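PDB 6EZ3: Cyclo(L-leucyl-L-leucyl) synthase from Staphylococcus haemolyticus, which catalyses ATP-independent formation of cyclo(L-leucyl-L-leucyl) from two molecules of leucyl-tRNA, and can incorporate other nonpolar residues such as phenylalanine and methionine. Local coordinates for residues Q15-K20 against S48-F53; S62-E67 against L165-Q170. All blocks are in the same frame, centred on the assembly; numbering follows the deposited sequence.

Both contacts belong to the cyclodipeptide synthase domain but lie on opposite sides of the chain's centre. Their centres are about 33 Å apart and their nearest atoms about 20 Å apart, so they do not touch. They follow in series: contact 1 ends on strand 52-57, and helix 63-68, which opens contact 2, comes next in the chain. Contact 1 is a surface contact far from the probable substrate site. Contact 2 pairs two helices and borders that site. The side chain of L65 lies about 4 Å from that of Y171 and about 7 Å from that of E175, both assigned to the site by similarity.

Contact 1: residues Q15-K20 against S48-F53; sequences QIYQRK and SNFDDF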
loop_
_atom_site.group_PDB
_atom_site.type_symbol
_atom_site.label_atom_id
_atom_site.label_comp_id
_atom_site.label_asym_id
_atom_site.label_seq_id
_atom_site.Cartn_x
_atom_site.Cartn_y
_atom_site.Cartn_z
ATOM N N GLN A 15 9.958 3.612 -17.239
ATOM C CA GLN A 15 9.735 2.747 -18.405
ATOM C C GLN A 15 8.359 2.068 -18.303
ATOM O O GLN A 15 7.609 2.094 -19.283
ATOM C CB GLN A 15 10.823 1.666 -18.530
ATOM C CG GLN A 15 12.225 2.170 -18.850
ATOM C CD GLN A 15 13.289 1.100 -18.701
ATOM O OE1 GLN A 15 13.015 -0.078 -18.398
ATOM N NE2 GLN A 15 14.541 1.494 -18.910
ATOM N N ILE A 16 8.029 1.492 -17.119
ATOM C CA ILE A 16 6.743 0.837 -16.880
ATOM C C ILE A 16 5.623 1.880 -17.032
ATOM O O ILE A 16 4.640 1.634 -17.766
ATOM C CB ILE A 16 6.704 0.055 -15.506
ATOM C CG1 ILE A 16 7.634 -1.199 -15.549
ATOM C CG2 ILE A 16 5.278 -0.327 -15.063
ATOM C CD1 ILE A 16 7.851 -1.954 -14.187
ATOM N N TYR A 17 5.810 3.061 -16.371
ATOM C CA TYR A 17 4.857 4.172 -16.391
ATOM C C TYR A 17 4.504 4.536 -17.808
ATOM O O TYR A 17 3.306 4.566 -18.116
ATOM C CB TYR A 17 5.403 5.382 -15.636
ATOM C CG TYR A 17 4.476 6.578 -15.598
ATOM C CD1 TYR A 17 4.693 7.673 -16.416
ATOM C CD2 TYR A 17 3.421 6.640 -14.696
ATOM C CE1 TYR A 17 3.862 8.792 -16.366
ATOM C CE2 TYR A 17 2.574 7.750 -14.643
ATOM C CZ TYR A 17 2.805 8.831 -15.473
ATOM O OH TYR A 17 1.980 9.938 -15.431
ATOM N N GLN A 18 5.552 4.751 -18.682
ATOM C CA GLN A 18 5.424 5.076 -20.101
ATOM C C GLN A 18 4.402 4.168 -20.797
ATOM O O GLN A 18 3.522 4.693 -21.485
ATOM C CB GLN A 18 6.787 4.982 -20.800
ATOM C CG GLN A 18 6.735 5.362 -22.281
ATOM C CD GLN A 18 8.083 5.434 -22.940
ATOM O OE1 GLN A 18 8.867 4.480 -22.888
ATOM N NE2 GLN A 18 8.363 6.555 -23.594
ATOM N N ARG A 19 4.507 2.832 -20.584
ATOM C CA ARG A 19 3.655 1.807 -21.171
ATOM C C ARG A 19 2.133 1.925 -20.803
ATOM O O ARG A 19 1.299 1.479 -21.578
ATOM C CB ARG A 19 4.201 0.404 -20.832
ATOM C CG ARG A 19 5.456 0.005 -21.603
ATOM C CD ARG A 19 6.117 -1.265 -21.091
ATOM N NE ARG A 19 7.341 -0.942 -20.345
ATOM C CZ ARG A 19 8.124 -1.833 -19.739
ATOM N NH1 ARG A 19 9.205 -1.434 -19.074
ATOM N NH2 ARG A 19 7.837 -3.128 -19.794
ATOM N N LYS A 20 1.793 2.544 -19.667
ATOM C CA LYS A 20 0.447 2.778 -19.078
ATOM C C LYS A 20 -0.472 1.515 -19.021
ATOM O O LYS A 20 -1.702 1.625 -19.162
ATOM C CB LYS A 20 -0.265 3.962 -19.714
ATOM C CG LYS A 20 0.560 5.227 -19.578
ATOM C CD LYS A 20 0.003 6.250 -18.631
ATOM C CE LYS A 20 1.077 7.066 -17.964
ATOM N NZ LYS A 20 2.134 7.536 -18.904
ATOM N N SER A 48 -8.114 7.941 -16.518
ATOM C CA SER A 48 -7.772 8.728 -17.700
ATOM C C SER A 48 -6.464 8.363 -18.350
ATOM O O SER A 48 -6.374 8.389 -19.577
ATOM C CB SER A 48 -7.788 10.209 -17.369
ATOM O OG SER A 48 -9.100 10.540 -16.940
ATOM N N ASN A 49 -5.460 8.035 -17.565
ATOM C CA ASN A 49 -4.136 7.743 -18.072
ATOM C C ASN A 49 -3.811 6.256 -18.359
ATOM O O ASN A 49 -2.973 5.976 -19.228
ATOM C CB ASN A 49 -3.119 8.314 -17.107
ATOM C CG ASN A 49 -3.089 9.803 -17.105
ATOM O OD1 ASN A 49 -3.842 10.485 -16.392
ATOM N ND2 ASN A 49 -2.173 10.321 -17.894
ATOM N N PHE A 50 -4.428 5.317 -17.631
ATOM C CA PHE A 50 -4.069 3.904 -17.728
ATOM C C PHE A 50 -5.100 3.002 -18.394
ATOM O O PHE A 50 -6.308 3.323 -18.436
ATOM C CB PHE A 50 -3.713 3.350 -16.334
ATOM C CG PHE A 50 -2.455 3.937 -15.732
ATOM C CD1 PHE A 50 -2.468 5.201 -15.146
ATOM C CD2 PHE A 50 -1.260 3.218 -15.732
ATOM C CE1 PHE A 50 -1.306 5.739 -14.586
ATOM C CE2 PHE A 50 -0.102 3.757 -15.164
ATOM C CZ PHE A 50 -0.137 5.005 -14.585
ATOM N N ASP A 51 -4.603 1.833 -18.879
ATOM C CA ASP A 51 -5.432 0.822 -19.513
ATOM C C ASP A 51 -6.343 0.225 -18.454
ATOM O O ASP A 51 -7.535 0.040 -18.702
ATOM C CB ASP A 51 -4.582 -0.279 -20.205
ATOM C CG ASP A 51 -3.719 0.153 -21.393
ATOM O OD1 ASP A 51 -3.900 1.290 -21.887
ATOM O OD2 ASP A 51 -2.873 -0.654 -21.831
ATOM N N ASP A 52 -5.800 0.033 -17.243
ATOM C CA ASP A 52 -6.524 -0.540 -16.111
ATOM C C ASP A 52 -5.921 -0.073 -14.778
ATOM O O ASP A 52 -4.739 0.277 -14.725
ATOM C CB ASP A 52 -6.394 -2.060 -16.204
ATOM C CG ASP A 52 -7.560 -2.841 -15.671
ATOM O OD1 ASP A 52 -7.548 -4.089 -15.804
ATOM O OD2 ASP A 52 -8.496 -2.213 -15.131
ATOM N N PHE A 53 -6.704 -0.113 -13.692
ATOM C CA PHE A 53 -6.235 0.206 -12.341
ATOM C C PHE A 53 -6.943 -0.661 -11.330
ATOM O O PHE A 53 -7.994 -1.238 -11.611
ATOM C CB PHE A 53 -6.437 1.687 -11.989
ATOM C CG PHE A 53 -7.884 2.127 -11.911
ATOM C CD1 PHE A 53 -8.545 2.180 -10.691
ATOM C CD2 PHE A 53 -8.584 2.479 -13.061
ATOM C CE1 PHE A 53 -9.887 2.531 -10.624
ATOM C CE2 PHE A 53 -9.927 2.839 -12.992
ATOM C CZ PHE A 53 -10.561 2.887 -11.767
#
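The K20 side chain runs across the ring of F50 at about a right angle. Its CD sits over the middle of one ring face, 4.1 Å from the centroid of the F50 ring and almost on the ring normal. This is a CH-pi contact. The K20 chain is bent at chi2, chi3 and chi4, and this curls it back toward its own helix. There NZ makes a weak hydrogen bond to Y17 O, 3.3 Å away. The ammonium is too far from the F50 ring for more than a weak cation-pi attraction. K20 CE also lies above a face of the Y17 ring, near its rim. The Y17 and F50 rings meet obliquely, with planes at 73°. Y17 CE2 is 3.9 Å from F50 CZ. Y17 CG is anti to the backbone N, which carries its ring toward F50.

The contact joins the C-terminal ends of helices 11-19 and 36-49 in the alpha/beta fold of the HUP clan. After each helix the backbone turns into a strand, 22-26 or 52-57; these two are parallel neighbours in the sheet. K20 leaves helical geometry with positive phi, and F50 is the first residue past its own helix. Edge-to-face packing of F8 on Y17 and of W45 on F50 extends the aromatic cluster.

The two turns are also tied through the backbone. D51 N donates to K20 O at 2.9 Å, nearly along the C=O axis. The N-H...O angle is 162°. F50 CA adds a CA-H...O contact to K20 O at 3.6 Å. The K20 methylenes also lie along N49 O, with CD nearest to it. Away from F50, R19 NE bonds to Q15 O from above the carbonyl plane, and its guanidinium also forms a salt bridge with E190.

Contact 2: residues S62-E67 against L165-Q170; sequences SKNLLE and LEYAAQ
Two hydrogen bonds join helix 63-67 to helix 165-170. Y167 OH donates to E67 OE2 at 2.6 Å. The hydroxyl meets the carboxylate from above its plane, and the carboxylate is turned 56° from the ring. E67 reaches the phenol with an extended chain, while Y167 CG is anti to the backbone N, which brings the ring across to helix 63-67. The second bond is weak: N64 ND2 to Y167 O at 3.4 Å, though almost straight. The other carboxylate oxygen, E67 OE1, has a weak bond to S73 OG.

N64 and Y167 also stack. The N64 amide lies over one face of the Y167 ring, its plane only 6° from that of the ring, with ND2 offset toward the rim. N64 CB adds a CH-pi contact, 4.2 Å from the centroid of the Y167 ring. E67 CB touches the ring edge. N64 ND2 also packs at 3.4 Å against CB of Q170, about one turn after Y167.

The apolar part is small. L65 CD1 rests on A168 CB at 3.9 Å and beside A168 O. These two residues mark the nearest backbone approach. The axes of segments 63-67 and 165-170 come within 8.1 Å and run roughly antiparallel, at 156°. L65 also touches A146 of helix 133-149 and Y171, a substrate-site residue by similarity.

Thus a single tyrosine is engaged in three ways: its hydroxyl is gripped by a carboxylate, its face is covered by an amide, and its carbonyl takes a weak bond from the same amide. The phenol's donation to E67 OE2 should help keep the glutamate charged, and together with the N64 amide it probably fixes the turn of the ring.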
loop_
_atom_site.group_PDB
_atom_site.type_symbol
_atom_site.label_atom_id
_atom_site.label_comp_id
_atom_site.label_asym_id
_atom_site.label_seq_id
_atom_site.Cartn_x
_atom_site.Cartn_y
_atom_site.Cartn_z
ATOM N N SER A 62 -4.381 -3.535 10.305
ATOM C CA SER A 62 -4.477 -2.107 10.612
ATOM C C SER A 62 -4.980 -1.922 12.033
ATOM O O SER A 62 -4.873 -0.815 12.581
ATOM C CB SER A 62 -5.411 -1.390 9.645
ATOM O OG SER A 62 -4.848 -1.457 8.351
ATOM N N LYS A 63 -5.554 -2.989 12.628
ATOM C CA LYS A 63 -6.020 -2.901 14.005
ATOM C C LYS A 63 -4.813 -2.586 14.905
ATOM O O LYS A 63 -4.872 -1.651 15.716
ATOM C CB LYS A 63 -6.811 -4.158 14.450
ATOM C CG LYS A 63 -6.096 -5.504 14.424
ATOM C CD LYS A 63 -6.559 -6.301 15.643
ATOM C CE LYS A 63 -6.285 -7.788 15.613
ATOM N NZ LYS A 63 -7.105 -8.512 16.632
ATOM N N ASN A 64 -3.687 -3.299 14.638
ATOM C CA ASN A 64 -2.393 -3.228 15.314
ATOM C C ASN A 64 -1.914 -1.797 15.530
ATOM O O ASN A 64 -1.476 -1.453 16.622
ATOM C CB ASN A 64 -1.349 -4.040 14.544
ATOM C CG ASN A 64 -1.681 -5.507 14.394
ATOM O OD1 ASN A 64 -2.851 -5.918 14.326
ATOM N ND2 ASN A 64 -0.642 -6.337 14.324
ATOM N N LEU A 65 -2.060 -0.961 14.510
ATOM C CA LEU A 65 -1.680 0.451 14.561
ATOM C C LEU A 65 -2.549 1.221 15.554
ATOM O O LEU A 65 -2.020 2.027 16.305
ATOM C CB LEU A 65 -1.733 1.080 13.154
ATOM C CG LEU A 65 -0.435 1.138 12.328
ATOM C CD1 LEU A 65 0.234 -0.213 12.156
ATOM C CD2 LEU A 65 -0.715 1.660 10.968
ATOM N N LEU A 66 -3.865 0.939 15.593
ATOM C CA LEU A 66 -4.803 1.577 16.526
ATOM C C LEU A 66 -4.550 1.092 17.962
ATOM O O LEU A 66 -4.596 1.898 18.897
ATOM C CB LEU A 66 -6.264 1.315 16.124
ATOM C CG LEU A 66 -6.734 1.910 14.812
ATOM C CD1 LEU A 66 -8.060 1.345 14.440
ATOM C CD2 LEU A 66 -6.830 3.419 14.885
ATOM N N GLU A 67 -4.232 -0.209 18.118
ATOM C CA GLU A 67 -3.899 -0.825 19.405
ATOM C C GLU A 67 -2.662 -0.151 20.040
ATOM O O GLU A 67 -2.639 0.070 21.252
ATOM C CB GLU A 67 -3.688 -2.332 19.227
ATOM C CG GLU A 67 -5.003 -3.066 19.048
ATOM C CD GLU A 67 -4.874 -4.569 19.022
ATOM O OE1 GLU A 67 -5.339 -5.231 19.977
ATOM O OE2 GLU A 67 -4.278 -5.085 18.056
ATOM N N LEU A 165 6.598 -0.986 18.168
ATOM C CA LEU A 165 7.020 -0.988 16.775
ATOM C C LEU A 165 7.061 -2.371 16.168
ATOM O O LEU A 165 6.770 -2.481 14.984
ATOM C CB LEU A 165 8.346 -0.247 16.578
ATOM C CG LEU A 165 8.370 1.250 16.974
ATOM C CD1 LEU A 165 9.660 1.899 16.555
ATOM C CD2 LEU A 165 7.214 2.032 16.369
ATOM N N GLU A 166 7.393 -3.421 16.945
ATOM C CA GLU A 166 7.402 -4.812 16.453
ATOM C C GLU A 166 5.969 -5.314 16.173
ATOM O O GLU A 166 5.752 -6.142 15.280
ATOM C CB GLU A 166 8.119 -5.754 17.440
ATOM C CG GLU A 166 9.631 -5.789 17.269
ATOM C CD GLU A 166 10.484 -6.118 18.485
ATOM O OE1 GLU A 166 10.182 -5.627 19.600
ATOM O OE2 GLU A 166 11.519 -6.794 18.296
ATOM N N TYR A 167 4.998 -4.805 16.950
ATOM C CA TYR A 167 3.582 -5.115 16.778
ATOM C C TYR A 167 3.085 -4.392 15.526
ATOM O O TYR A 167 2.532 -5.041 14.641
ATOM C CB TYR A 167 2.758 -4.702 18.017
ATOM C CG TYR A 167 1.359 -5.289 18.064
ATOM C CD1 TYR A 167 0.241 -4.472 18.244
ATOM C CD2 TYR A 167 1.152 -6.664 17.957
ATOM C CE1 TYR A 167 -1.048 -5.010 18.313
ATOM C CE2 TYR A 167 -0.130 -7.211 18.005
ATOM C CZ TYR A 167 -1.226 -6.384 18.197
ATOM O OH TYR A 167 -2.479 -6.953 18.258
ATOM N N ALA A 168 3.339 -3.062 15.432
ATOM C CA ALA A 168 2.939 -2.220 14.303
ATOM C C ALA A 168 3.565 -2.666 12.977
ATOM O O ALA A 168 2.997 -2.393 11.920
ATOM C CB ALA A 168 3.275 -0.766 14.591
ATOM N N ALA A 169 4.711 -3.390 13.035
ATOM C CA ALA A 169 5.431 -3.901 11.865
ATOM C C ALA A 169 4.658 -5.003 11.130
ATOM O O ALA A 169 4.891 -5.217 9.941
ATOM C CB ALA A 169 6.808 -4.403 12.271
ATOM N N GLN A 170 3.728 -5.679 11.828
ATOM C CA GLN A 170 2.888 -6.753 11.265
ATOM C C GLN A 170 2.104 -6.261 10.028
ATOM O O GLN A 170 1.926 -7.026 9.078
ATOM C CB GLN A 170 1.918 -7.331 12.335
ATOM C CG GLN A 170 2.565 -7.856 13.628
ATOM C CD GLN A 170 3.384 -9.108 13.425
ATOM O OE1 GLN A 170 2.860 -10.230 13.385
ATOM N NE2 GLN A 170 4.691 -8.944 13.303
#